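Local coordinates for protein putative oxidoreductase FAD-binding subunit (PDB 4ZOH) that binds flavin-adenine dinucleotide and probably serves as the electron-transferring flavoprotein subunit of a molybdenum-containing oxidoreductase of the xanthine oxidase and CO dehydrogenase type, at residues B[189-194]-B[269-274]; B[170-175]-B[204-209]; B[60-65]-B[83-88]. All blocks are in the same frame, centred on the assembly; numbering follows the deposited sequence.

Contact 1. Residues B[189-194]-B[269-274]; sequences VGVALL and KRAIIT
L193 on strand 189-194 and A271 on helix 269-274 mark the closest backbone approach, their CA atoms 6.1 Å apart. The axes of the two short segments come within 8.3 Å and run in the same general sense, with a signed crossing angle of -30°. This is helix-on-sheet packing: helix 257-276 lies against a four-stranded antiparallel sheet in the range assigned to the CO dehydrogenase flavoprotein C-terminal domain. V191 and L193, two apart on the strand, both point toward the helix, whereas A192 between them points away and meets L87 on the other face.

No hydrogen bond links the segments, so the evidence for the contact is apolar packing alone. The methyl of A271 is the small group facing the strand; its CB lies 3.9 Å from L193 CB, and the absence of a longer chain is consistent with the close backbone approach. V191 adds a looser touch, its CG1 standing 4.4 Å from A271 CB. L193 carries most of the buried area on the strand side. With its CG anti to the backbone N (chi1 -168°), the side chain extends past A271 to the next helical residue, whose own chain it crosses obliquely. V191 and L193 also rest on I207 of the adjoining strand, and L193 touches A275 one helical turn beyond A271, so the interface continues past both segments.

I272 points away from the strand at CB, yet its flank is still reached: L193 CD1 lies 3.5 Å from I272 CG1 and 3.7 Å from I272 N.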
ATOM      1  N   VAL B 189      -9.693  38.245 -29.059  1.00 28.84           N
ATOM      2  CA  VAL B 189     -10.668  39.211 -29.578  1.00 29.69           C
ATOM      3  C   VAL B 189     -11.953  38.428 -29.949  1.00 26.80           C
ATOM      4  O   VAL B 189     -11.870  37.357 -30.533  1.00 26.06           O
ATOM      5  CB  VAL B 189     -10.118  39.952 -30.823  1.00 25.53           C
ATOM      6  CG1 VAL B 189     -11.210  40.876 -31.344  1.00 24.90           C
ATOM      7  CG2 VAL B 189      -8.831  40.756 -30.496  1.00 24.81           C
ATOM      8  N   GLY B 190     -13.113  38.941 -29.596  1.00 29.31           N
ATOM      9  CA  GLY B 190     -14.352  38.351 -30.103  1.00 27.43           C
ATOM     10  C   GLY B 190     -15.252  39.362 -30.799  1.00 27.88           C
ATOM     11  O   GLY B 190     -15.501  40.437 -30.262  1.00 23.99           O
ATOM     12  N   VAL B 191     -15.753  38.993 -31.990  1.00 28.32           N
ATOM     13  CA  VAL B 191     -16.691  39.860 -32.742  1.00 28.87           C
ATOM     14  C   VAL B 191     -17.967  39.079 -33.106  1.00 29.63           C
ATOM     15  O   VAL B 191     -17.899  38.019 -33.784  1.00 27.91           O
ATOM     16  CB  VAL B 191     -16.078  40.509 -34.016  1.00 30.90           C
ATOM     17  CG1 VAL B 191     -17.077  41.525 -34.639  1.00 32.15           C
ATOM     18  CG2 VAL B 191     -14.744  41.191 -33.734  1.00 26.25           C
ATOM     19  N   ALA B 192     -19.087  39.576 -32.577  1.00 26.66           N
ATOM     20  CA  ALA B 192     -20.405  39.018 -32.839  1.00 31.08           C
ATOM     21  C   ALA B 192     -21.232  39.895 -33.774  1.00 32.85           C
ATOM     22  O   ALA B 192     -21.488  41.065 -33.457  1.00 35.46           O
ATOM     23  CB  ALA B 192     -21.196  38.799 -31.549  1.00 27.26           C
ATOM     24  N   LEU B 193     -21.682  39.306 -34.875  1.00 27.67           N
ATOM     25  CA  LEU B 193     -22.413  40.083 -35.865  1.00 31.40           C
ATOM     26  C   LEU B 193     -23.830  39.526 -36.080  1.00 31.73           C
ATOM     27  O   LEU B 193     -24.016  38.301 -36.196  1.00 28.82           O
ATOM     28  CB  LEU B 193     -21.658  40.081 -37.208  1.00 27.96           C
ATOM     29  CG  LEU B 193     -22.170  41.115 -38.262  1.00 30.13           C
ATOM     30  CD1 LEU B 193     -21.007  41.743 -39.013  1.00 28.36           C
ATOM     31  CD2 LEU B 193     -23.080  40.398 -39.253  1.00 26.57           C
ATOM     32  N   LEU B 194     -24.784  40.451 -36.143  1.00 32.48           N
ATOM     33  CA  LEU B 194     -26.123  40.188 -36.695  1.00 35.66           C
ATOM     34  C   LEU B 194     -26.488  41.234 -37.761  1.00 36.83           C
ATOM     35  O   LEU B 194     -26.299  42.445 -37.570  1.00 32.44           O
ATOM     36  CB  LEU B 194     -27.165  40.267 -35.617  1.00 30.76           C
ATOM     37  CG  LEU B 194     -27.494  38.988 -34.860  1.00 29.99           C
ATOM     38  CD1 LEU B 194     -28.103  39.416 -33.554  1.00 31.20           C
ATOM     39  CD2 LEU B 194     -28.462  38.133 -35.668  1.00 29.89           C
ATOM     40  N   LYS B 269     -14.233  42.075 -40.473  1.00 32.01           N
ATOM     41  CA  LYS B 269     -14.329  41.693 -41.889  1.00 35.58           C
ATOM     42  C   LYS B 269     -14.753  40.231 -42.044  1.00 34.05           C
ATOM     43  O   LYS B 269     -15.613  39.926 -42.910  1.00 32.43           O
ATOM     44  CB  LYS B 269     -13.029  42.000 -42.660  1.00 34.90           C
ATOM     45  CG  LYS B 269     -13.138  41.852 -44.150  1.00 36.16           C
ATOM     46  CD  LYS B 269     -11.819  42.237 -44.835  1.00 37.78           C
ATOM     47  CE  LYS B 269     -11.825  41.762 -46.282  1.00 40.61           C
ATOM     48  NZ  LYS B 269     -10.775  42.391 -47.109  1.00 43.02           N
ATOM     49  N   ARG B 270     -14.119  39.322 -41.261  1.00 31.60           N
ATOM     50  CA  ARG B 270     -14.448  37.856 -41.327  1.00 29.27           C
ATOM     51  C   ARG B 270     -15.957  37.675 -40.986  1.00 27.29           C
ATOM     52  O   ARG B 270     -16.655  36.973 -41.671  1.00 28.26           O
ATOM     53  CB  ARG B 270     -13.599  37.062 -40.342  1.00 29.91           C
ATOM     54  CG  ARG B 270     -12.174  36.814 -40.797  1.00 31.16           C
ATOM     55  CD  ARG B 270     -11.328  36.310 -39.628  1.00 32.84           C
ATOM     56  NE  ARG B 270     -10.104  35.746 -40.190  1.00 37.26           N
ATOM     57  CZ  ARG B 270      -9.290  34.860 -39.612  1.00 38.35           C
ATOM     58  NH1 ARG B 270      -9.531  34.369 -38.387  1.00 39.68           N
ATOM     59  NH2 ARG B 270      -8.228  34.449 -40.295  1.00 38.46           N
ATOM     60  N   ALA B 271     -16.447  38.438 -40.014  1.00 27.29           N
ATOM     61  CA  ALA B 271     -17.851  38.352 -39.542  1.00 30.57           C
ATOM     62  C   ALA B 271     -18.869  38.765 -40.625  1.00 34.84           C
ATOM     63  O   ALA B 271     -19.788  37.974 -40.946  1.00 35.08           O
ATOM     64  CB  ALA B 271     -18.017  39.169 -38.287  1.00 30.96           C
ATOM     65  N   ILE B 272     -18.667  39.951 -41.231  1.00 33.51           N
ATOM     66  CA  ILE B 272     -19.529  40.430 -42.324  1.00 31.20           C
ATOM     67  C   ILE B 272     -19.543  39.372 -43.435  1.00 29.42           C
ATOM     68  O   ILE B 272     -20.605  38.864 -43.816  1.00 29.72           O
ATOM     69  CB  ILE B 272     -19.044  41.818 -42.826  1.00 31.72           C
ATOM     70  CG1 ILE B 272     -18.918  42.782 -41.687  1.00 26.92           C
ATOM     71  CG2 ILE B 272     -19.992  42.445 -43.821  1.00 32.48           C
ATOM     72  CD1 ILE B 272     -18.086  43.988 -42.047  1.00 32.23           C
ATOM     73  N   ILE B 273     -18.362  38.968 -43.887  1.00 29.59           N
ATOM     74  CA  ILE B 273     -18.260  38.035 -45.019  1.00 32.17           C
ATOM     75  C   ILE B 273     -18.833  36.648 -44.726  1.00 35.76           C
ATOM     76  O   ILE B 273     -19.445  36.010 -45.610  1.00 32.99           O
ATOM     77  CB  ILE B 273     -16.827  37.928 -45.586  1.00 32.26           C
ATOM     78  CG1 ILE B 273     -16.417  39.238 -46.334  1.00 35.85           C
ATOM     79  CG2 ILE B 273     -16.635  36.699 -46.489  1.00 32.95           C
ATOM     80  CD1 ILE B 273     -14.928  39.286 -46.719  1.00 33.04           C
ATOM     81  N   THR B 274     -18.602  36.163 -43.507  1.00 34.56           N
ATOM     82  CA  THR B 274     -19.176  34.888 -43.108  1.00 34.78           C
ATOM     83  C   THR B 274     -20.709  34.987 -43.033  1.00 28.47           C
ATOM     84  O   THR B 274     -21.370  34.189 -43.651  1.00 30.63           O
ATOM     85  CB  THR B 274     -18.575  34.408 -41.774  1.00 38.95           C
ATOM     86  OG1 THR B 274     -17.193  34.147 -41.992  1.00 32.75           O
ATOM     87  CG2 THR B 274     -19.302  33.101 -41.258  1.00 37.07           C
TER

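Contact 2. Residues B[170-175]-B[204-209]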
ATOM      1  N   GLU B 170     -35.479  36.520 -36.670  1.00 30.82           N
ATOM      2  CA  GLU B 170     -35.798  35.634 -37.806  1.00 39.41           C
ATOM      3  C   GLU B 170     -35.379  36.237 -39.153  1.00 36.47           C
ATOM      4  O   GLU B 170     -35.520  37.431 -39.360  1.00 35.84           O
ATOM      5  CB  GLU B 170     -37.290  35.309 -37.828  1.00 47.10           C
ATOM      6  CG  GLU B 170     -37.682  34.305 -36.751  1.00 52.55           C
ATOM      7  CD  GLU B 170     -39.178  34.224 -36.533  1.00 62.78           C
ATOM      8  OE1 GLU B 170     -39.910  34.153 -37.550  1.00 73.17           O
ATOM      9  OE2 GLU B 170     -39.627  34.234 -35.354  1.00 65.03           O
ATOM     10  N   GLY B 171     -34.901  35.395 -40.062  1.00 38.59           N
ATOM     11  CA  GLY B 171     -34.284  35.850 -41.315  1.00 38.59           C
ATOM     12  C   GLY B 171     -32.944  36.632 -41.216  1.00 41.03           C
ATOM     13  O   GLY B 171     -32.389  37.054 -42.267  1.00 32.83           O
ATOM     14  N   TYR B 172     -32.417  36.834 -39.991  1.00 33.15           N
ATOM     15  CA  TYR B 172     -31.142  37.511 -39.852  1.00 33.74           C
ATOM     16  C   TYR B 172     -30.004  36.598 -40.215  1.00 33.87           C
ATOM     17  O   TYR B 172     -30.142  35.396 -40.090  1.00 32.79           O
ATOM     18  CB  TYR B 172     -30.901  38.028 -38.457  1.00 30.47           C
ATOM     19  CG  TYR B 172     -31.495  39.347 -38.171  1.00 31.35           C
ATOM     20  CD1 TYR B 172     -32.887  39.522 -38.164  1.00 30.80           C
ATOM     21  CD2 TYR B 172     -30.677  40.418 -37.837  1.00 28.18           C
ATOM     22  CE1 TYR B 172     -33.442  40.761 -37.850  1.00 29.27           C
ATOM     23  CE2 TYR B 172     -31.204  41.633 -37.485  1.00 27.51           C
ATOM     24  CZ  TYR B 172     -32.591  41.807 -37.514  1.00 30.84           C
ATOM     25  OH  TYR B 172     -33.117  43.052 -37.204  1.00 29.97           O
ATOM     26  N   LYS B 173     -28.895  37.184 -40.679  1.00 34.30           N
ATOM     27  CA  LYS B 173     -27.655  36.442 -40.914  1.00 35.94           C
ATOM     28  C   LYS B 173     -26.736  36.768 -39.731  1.00 33.45           C
ATOM     29  O   LYS B 173     -26.946  37.765 -39.085  1.00 33.98           O
ATOM     30  CB  LYS B 173     -27.013  36.838 -42.256  1.00 38.89           C
ATOM     31  CG  LYS B 173     -27.961  36.821 -43.485  1.00 39.30           C
ATOM     32  CD  LYS B 173     -28.144  35.458 -44.121  1.00 48.54           C
ATOM     33  CE  LYS B 173     -27.390  35.388 -45.449  1.00 58.16           C
ATOM     34  NZ  LYS B 173     -26.522  34.168 -45.598  1.00 47.93           N
ATOM     35  N   PHE B 174     -25.735  35.936 -39.430  1.00 29.63           N
ATOM     36  CA  PHE B 174     -24.953  36.111 -38.168  1.00 28.83           C
ATOM     37  C   PHE B 174     -23.627  35.385 -38.278  1.00 28.92           C
ATOM     38  O   PHE B 174     -23.442  34.495 -39.144  1.00 27.48           O
ATOM     39  CB  PHE B 174     -25.731  35.678 -36.887  1.00 28.99           C
ATOM     40  CG  PHE B 174     -26.271  34.268 -36.951  1.00 30.05           C
ATOM     41  CD1 PHE B 174     -25.481  33.167 -36.552  1.00 31.61           C
ATOM     42  CD2 PHE B 174     -27.559  34.031 -37.421  1.00 29.98           C
ATOM     43  CE1 PHE B 174     -25.974  31.864 -36.662  1.00 29.32           C
ATOM     44  CE2 PHE B 174     -28.056  32.722 -37.535  1.00 31.98           C
ATOM     45  CZ  PHE B 174     -27.260  31.637 -37.165  1.00 28.00           C
ATOM     46  N   SER B 175     -22.702  35.801 -37.433  1.00 28.39           N
ATOM     47  CA  SER B 175     -21.388  35.160 -37.301  1.00 27.83           C
ATOM     48  C   SER B 175     -20.786  35.551 -35.947  1.00 28.29           C
ATOM     49  O   SER B 175     -20.902  36.702 -35.533  1.00 27.89           O
ATOM     50  CB  SER B 175     -20.441  35.595 -38.423  1.00 29.83           C
ATOM     51  OG  SER B 175     -19.245  34.829 -38.370  1.00 37.74           O
ATOM     52  N   ASP B 204     -30.792  46.014 -41.132  1.00 39.75           N
ATOM     53  CA  ASP B 204     -30.328  46.178 -39.714  1.00 34.92           C
ATOM     54  C   ASP B 204     -28.927  45.567 -39.609  1.00 31.00           C
ATOM     55  O   ASP B 204     -28.599  44.637 -40.354  1.00 30.44           O
ATOM     56  CB  ASP B 204     -31.320  45.485 -38.798  1.00 35.06           C
ATOM     57  CG  ASP B 204     -31.062  45.714 -37.286  1.00 37.76           C
ATOM     58  OD1 ASP B 204     -30.388  46.671 -36.830  1.00 36.84           O
ATOM     59  OD2 ASP B 204     -31.621  44.904 -36.526  1.00 35.42           O
ATOM     60  N   VAL B 205     -28.069  46.157 -38.792  1.00 31.42           N
ATOM     61  CA  VAL B 205     -26.772  45.542 -38.515  1.00 35.78           C
ATOM     62  C   VAL B 205     -26.393  45.759 -37.046  1.00 37.74           C
ATOM     63  O   VAL B 205     -26.658  46.813 -36.498  1.00 33.49           O
ATOM     64  CB  VAL B 205     -25.676  45.971 -39.497  1.00 36.33           C
ATOM     65  CG1 VAL B 205     -25.469  47.487 -39.436  1.00 35.80           C
ATOM     66  CG2 VAL B 205     -24.383  45.175 -39.270  1.00 31.73           C
ATOM     67  N   ARG B 206     -25.865  44.718 -36.391  1.00 37.04           N
ATOM     68  CA  ARG B 206     -25.411  44.857 -34.994  1.00 37.38           C
ATOM     69  C   ARG B 206     -24.080  44.172 -34.817  1.00 33.96           C
ATOM     70  O   ARG B 206     -23.889  43.031 -35.250  1.00 31.52           O
ATOM     71  CB  ARG B 206     -26.453  44.287 -34.036  1.00 36.67           C
ATOM     72  CG  ARG B 206     -27.813  44.954 -34.112  1.00 33.41           C
ATOM     73  CD  ARG B 206     -28.854  43.875 -34.318  1.00 34.95           C
ATOM     74  NE  ARG B 206     -30.214  44.329 -34.111  1.00 32.17           N
ATOM     75  CZ  ARG B 206     -30.821  44.517 -32.943  1.00 38.13           C
ATOM     76  NH1 ARG B 206     -30.215  44.290 -31.777  1.00 36.74           N
ATOM     77  NH2 ARG B 206     -32.080  44.942 -32.932  1.00 38.16           N
ATOM     78  N   ILE B 207     -23.143  44.901 -34.231  1.00 33.62           N
ATOM     79  CA  ILE B 207     -21.783  44.401 -34.055  1.00 32.30           C
ATOM     80  C   ILE B 207     -21.315  44.514 -32.599  1.00 35.29           C
ATOM     81  O   ILE B 207     -21.285  45.634 -32.022  1.00 31.52           O
ATOM     82  CB  ILE B 207     -20.818  45.079 -35.011  1.00 33.00           C
ATOM     83  CG1 ILE B 207     -21.329  44.907 -36.445  1.00 34.85           C
ATOM     84  CG2 ILE B 207     -19.451  44.446 -34.847  1.00 36.01           C
ATOM     85  CD1 ILE B 207     -20.479  45.528 -37.530  1.00 34.41           C
ATOM     86  N   GLY B 208     -21.034  43.360 -31.964  1.00 32.58           N
ATOM     87  CA  GLY B 208     -20.569  43.404 -30.554  1.00 30.17           C
ATOM     88  C   GLY B 208     -19.102  43.014 -30.416  1.00 32.04           C
ATOM     89  O   GLY B 208     -18.625  42.095 -31.085  1.00 32.39           O
ATOM     90  N   LEU B 209     -18.390  43.731 -29.552  1.00 33.18           N
ATOM     91  CA  LEU B 209     -17.004  43.461 -29.330  1.00 32.03           C
ATOM     92  C   LEU B 209     -16.782  43.056 -27.879  1.00 30.92           C
ATOM     93  O   LEU B 209     -17.174  43.745 -26.928  1.00 34.93           O
ATOM     94  CB  LEU B 209     -16.126  44.680 -29.667  1.00 32.42           C
ATOM     95  CG  LEU B 209     -16.127  45.385 -31.036  1.00 32.64           C
ATOM     96  CD1 LEU B 209     -15.064  46.487 -30.995  1.00 26.94           C
ATOM     97  CD2 LEU B 209     -15.959  44.443 -32.231  1.00 27.50           C
TER
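Y172 and D204 meet through a single polar contact, a very short hydrogen bond in which the phenol hydroxyl donates to the carboxylate, with Y172 OH 2.5 Å from D204 OD2. The acceptor sits at the edge of the ring and in its plane, while the carboxylate is turned almost perpendicular to the ring, the two planes being 85° apart. The side chains cross at an angle, with Y172 CE2 3.4 Å from the same D204 OD2. The aspartate reaches this position with CG anti to the backbone N.

D204 OD2 is gripped a second time, by a salt bridge within its own strand. R206 NE lies 2.9 Å from D204 OD2, and the N-H points at the oxygen nearly straight, at 175°. The oxygen lies in the guanidinium plane, although the arginine nitrogen meets the carboxylate on its syn side and 31° out of the carboxylate plane. Two donors on one oxygen are likely to stabilise its negative charge.

Segment 170-175 runs into strand 173-179 and 204-209 lies on strand 201-210; strand 189-198 lies between these two in the antiparallel sheet, so the bond from Y172 reaches across it. Strand 189-198 also packs against Y172 through L194 and K196, while the ring meets F169 edge-to-face.

Further out, the guanidinium is held at its other end, where R206 NH1 bonds the carbonyl of A125 and forms a salt bridge with D127. D204 and R206 are themselves tied by backbone hydrogen bonds to K196 and L194.

Contact 3. Residues B[60-65]-B[83-88]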
ATOM      1  N   SER B  60     -33.973  26.432 -15.870  1.00 30.83           N
ATOM      2  CA  SER B  60     -33.309  26.037 -17.062  1.00 33.05           C
ATOM      3  C   SER B  60     -34.349  25.808 -18.160  1.00 33.69           C
ATOM      4  O   SER B  60     -35.191  24.922 -18.029  1.00 34.62           O
ATOM      5  CB  SER B  60     -32.476  24.790 -16.784  1.00 30.46           C
ATOM      6  OG  SER B  60     -32.071  24.272 -18.014  1.00 32.54           O
ATOM      7  N   TYR B  61     -34.306  26.608 -19.227  1.00 31.98           N
ATOM      8  CA  TYR B  61     -35.328  26.550 -20.311  1.00 31.65           C
ATOM      9  C   TYR B  61     -35.034  27.502 -21.474  1.00 30.04           C
ATOM     10  O   TYR B  61     -34.500  28.566 -21.247  1.00 27.53           O
ATOM     11  CB  TYR B  61     -36.707  26.865 -19.739  1.00 31.57           C
ATOM     12  CG  TYR B  61     -36.789  28.218 -19.076  1.00 33.02           C
ATOM     13  CD1 TYR B  61     -37.047  29.367 -19.835  1.00 33.93           C
ATOM     14  CD2 TYR B  61     -36.654  28.373 -17.686  1.00 31.34           C
ATOM     15  CE1 TYR B  61     -37.113  30.638 -19.240  1.00 32.63           C
ATOM     16  CE2 TYR B  61     -36.759  29.655 -17.078  1.00 32.61           C
ATOM     17  CZ  TYR B  61     -36.989  30.779 -17.890  1.00 33.19           C
ATOM     18  OH  TYR B  61     -37.089  32.065 -17.372  1.00 36.16           O
ATOM     19  N   ILE B  62     -35.347  27.102 -22.703  1.00 33.69           N
ATOM     20  CA  ILE B  62     -35.348  28.050 -23.864  1.00 40.16           C
ATOM     21  C   ILE B  62     -36.812  28.228 -24.288  1.00 39.27           C
ATOM     22  O   ILE B  62     -37.423  27.278 -24.715  1.00 30.62           O
ATOM     23  CB  ILE B  62     -34.535  27.551 -25.121  1.00 43.60           C
ATOM     24  CG1 ILE B  62     -33.042  27.212 -24.835  1.00 45.26           C
ATOM     25  CG2 ILE B  62     -34.645  28.550 -26.266  1.00 41.36           C
ATOM     26  CD1 ILE B  62     -32.342  28.263 -24.010  1.00 42.39           C
ATOM     27  N   THR B  63     -37.382  29.421 -24.137  1.00 38.45           N
ATOM     28  CA  THR B  63     -38.766  29.631 -24.577  1.00 43.81           C
ATOM     29  C   THR B  63     -38.843  30.759 -25.631  1.00 41.34           C
ATOM     30  O   THR B  63     -38.354  31.853 -25.389  1.00 40.53           O
ATOM     31  CB  THR B  63     -39.707  29.958 -23.387  1.00 46.90           C
ATOM     32  OG1 THR B  63     -39.593  28.919 -22.422  1.00 54.15           O
ATOM     33  CG2 THR B  63     -41.159  29.991 -23.818  1.00 43.46           C
ATOM     34  N   LYS B  64     -39.474  30.463 -26.769  1.00 42.38           N
ATOM     35  CA  LYS B  64     -39.872  31.458 -27.773  1.00 47.18           C
ATOM     36  C   LYS B  64     -41.275  31.984 -27.456  1.00 50.63           C
ATOM     37  O   LYS B  64     -42.253  31.280 -27.627  1.00 49.98           O
ATOM     38  CB  LYS B  64     -39.814  30.852 -29.177  1.00 48.68           C
ATOM     39  CG  LYS B  64     -39.687  31.841 -30.327  1.00 42.87           C
ATOM     40  CD  LYS B  64     -39.486  31.023 -31.599  1.00 44.66           C
ATOM     41  CE  LYS B  64     -39.559  31.852 -32.879  1.00 49.66           C
ATOM     42  NZ  LYS B  64     -38.623  31.305 -33.908  1.00 48.86           N
ATOM     43  N   ASP B  65     -41.326  33.225 -26.983  1.00 53.73           N
ATOM     44  CA  ASP B  65     -42.507  33.879 -26.412  1.00 56.38           C
ATOM     45  C   ASP B  65     -42.826  35.115 -27.280  1.00 53.80           C
ATOM     46  O   ASP B  65     -42.441  36.248 -26.957  1.00 50.26           O
ATOM     47  CB  ASP B  65     -42.198  34.257 -24.938  1.00 61.45           C
ATOM     48  CG  ASP B  65     -43.420  34.813 -24.149  1.00 60.63           C
ATOM     49  OD1 ASP B  65     -43.225  35.143 -22.950  1.00 57.43           O
ATOM     50  OD2 ASP B  65     -44.550  34.932 -24.680  1.00 56.82           O
ATOM     51  N   SER B  83     -29.802  24.958 -29.520  1.00 31.15           N
ATOM     52  CA  SER B  83     -31.161  25.420 -29.674  1.00 35.64           C
ATOM     53  C   SER B  83     -31.487  26.506 -30.756  1.00 40.28           C
ATOM     54  O   SER B  83     -32.530  27.183 -30.698  1.00 44.16           O
ATOM     55  CB  SER B  83     -31.676  25.811 -28.318  1.00 37.08           C
ATOM     56  OG  SER B  83     -31.140  27.032 -27.983  1.00 47.46           O
ATOM     57  N   SER B  84     -30.657  26.637 -31.774  1.00 33.86           N
ATOM     58  CA  SER B  84     -31.070  27.474 -32.951  1.00 36.01           C
ATOM     59  C   SER B  84     -31.476  28.947 -32.671  1.00 33.39           C
ATOM     60  O   SER B  84     -32.276  29.516 -33.398  1.00 35.76           O
ATOM     61  CB  SER B  84     -32.140  26.729 -33.781  1.00 34.01           C
ATOM     62  OG  SER B  84     -31.572  25.519 -34.300  1.00 36.17           O
ATOM     63  N   ILE B  85     -30.944  29.563 -31.617  1.00 31.62           N
ATOM     64  CA  ILE B  85     -31.106  30.993 -31.474  1.00 30.69           C
ATOM     65  C   ILE B  85     -30.062  31.664 -32.351  1.00 36.38           C
ATOM     66  O   ILE B  85     -28.831  31.345 -32.207  1.00 34.04           O
ATOM     67  CB  ILE B  85     -30.943  31.464 -30.043  1.00 34.01           C
ATOM     68  CG1 ILE B  85     -31.838  30.596 -29.118  1.00 33.33           C
ATOM     69  CG2 ILE B  85     -31.182  32.994 -29.940  1.00 29.88           C
ATOM     70  CD1 ILE B  85     -31.844  31.086 -27.684  1.00 30.98           C
ATOM     71  N   PRO B  86     -30.518  32.551 -33.293  1.00 31.85           N
ATOM     72  CA  PRO B  86     -29.608  33.228 -34.196  1.00 29.59           C
ATOM     73  C   PRO B  86     -28.517  33.950 -33.417  1.00 29.20           C
ATOM     74  O   PRO B  86     -28.825  34.593 -32.427  1.00 28.10           O
ATOM     75  CB  PRO B  86     -30.541  34.219 -34.923  1.00 29.67           C
ATOM     76  CG  PRO B  86     -31.832  33.449 -35.041  1.00 27.67           C
ATOM     77  CD  PRO B  86     -31.933  32.760 -33.690  1.00 29.29           C
ATOM     78  N   LEU B  87     -27.264  33.822 -33.882  1.00 27.89           N
ATOM     79  CA  LEU B  87     -26.029  34.354 -33.188  1.00 29.38           C
ATOM     80  C   LEU B  87     -25.664  33.701 -31.813  1.00 29.12           C
ATOM     81  O   LEU B  87     -24.515  33.300 -31.592  1.00 28.19           O
ATOM     82  CB  LEU B  87     -26.036  35.889 -33.049  1.00 24.32           C
ATOM     83  CG  LEU B  87     -24.786  36.488 -32.450  1.00 24.85           C
ATOM     84  CD1 LEU B  87     -23.551  36.243 -33.316  1.00 24.83           C
ATOM     85  CD2 LEU B  87     -24.925  37.972 -32.182  1.00 26.92           C
ATOM     86  N   LEU B  88     -26.631  33.686 -30.909  1.00 25.84           N
ATOM     87  CA  LEU B  88     -26.420  33.299 -29.535  1.00 30.22           C
ATOM     88  C   LEU B  88     -25.977  31.816 -29.402  1.00 25.72           C
ATOM     89  O   LEU B  88     -25.028  31.518 -28.692  1.00 25.64           O
ATOM     90  CB  LEU B  88     -27.674  33.616 -28.672  1.00 30.71           C
ATOM     91  CG  LEU B  88     -27.367  33.462 -27.147  1.00 34.91           C
ATOM     92  CD1 LEU B  88     -26.281  34.471 -26.782  1.00 32.26           C
ATOM     93  CD2 LEU B  88     -28.574  33.640 -26.215  1.00 27.09           C
TER
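I62 and S83 are brought together by their first torsions. In I62, CG1 is anti to the carbonyl carbon (chi1 -57°), which turns this branch to the serine, while CG2 is presented to I85. In S83, OG lies between the backbone N and the carbonyl carbon (chi1 77°), facing the isoleucine.

The resulting contacts are few. I62 CG1 lies 3.7 Å from S83 OG and 4.0 Å from S83 CB. The second branch makes the apolar contact, with I62 CG2 4.0 Å from I85 CD1, the tip of the I85 chain. These touches join strand 62-64, the edge of a five-stranded antiparallel sheet in the FAD-binding domain, to the loop between helices 77-81 and 88-93. I71 of the adjoining strand and T75 also touch I62.

With an alanine here in place of I62 both branches are gone, which would probably open a gap beside S83 and take away one of the surfaces against which I85 CD1 rests.

No hydrogen bond crosses the contact, and the serine hydroxyl is instead bonded to the carbonyl of I80. Its approach to I62 is thus van der Waals packing, which implies that, at this point, the loop and the strand are matched by fit and not by a polar bond.

Overall arrangement
Contacts 1 and 2 share one antiparallel sheet and have centres about 9 Å apart. Strand 189-194 is their common member, lying between 170-175 and 204-209; L194 O accepts a probable hydrogen bond from R206 N at 2.6 Å. Contact 3 belongs to the FAD-binding region, with its centre about 21 Å from that of contact 1 and about 16 Å from that of contact 2. L87 of its loop bridges the distance: L87 CD2 is 3.8 Å from L194 CD1, and L87 N is 3.3 Å from F174 CG. The I62 side chain of contact 3 stays about 14 Å from the bound FAD, so this packing makes no direct contact with the cofactor.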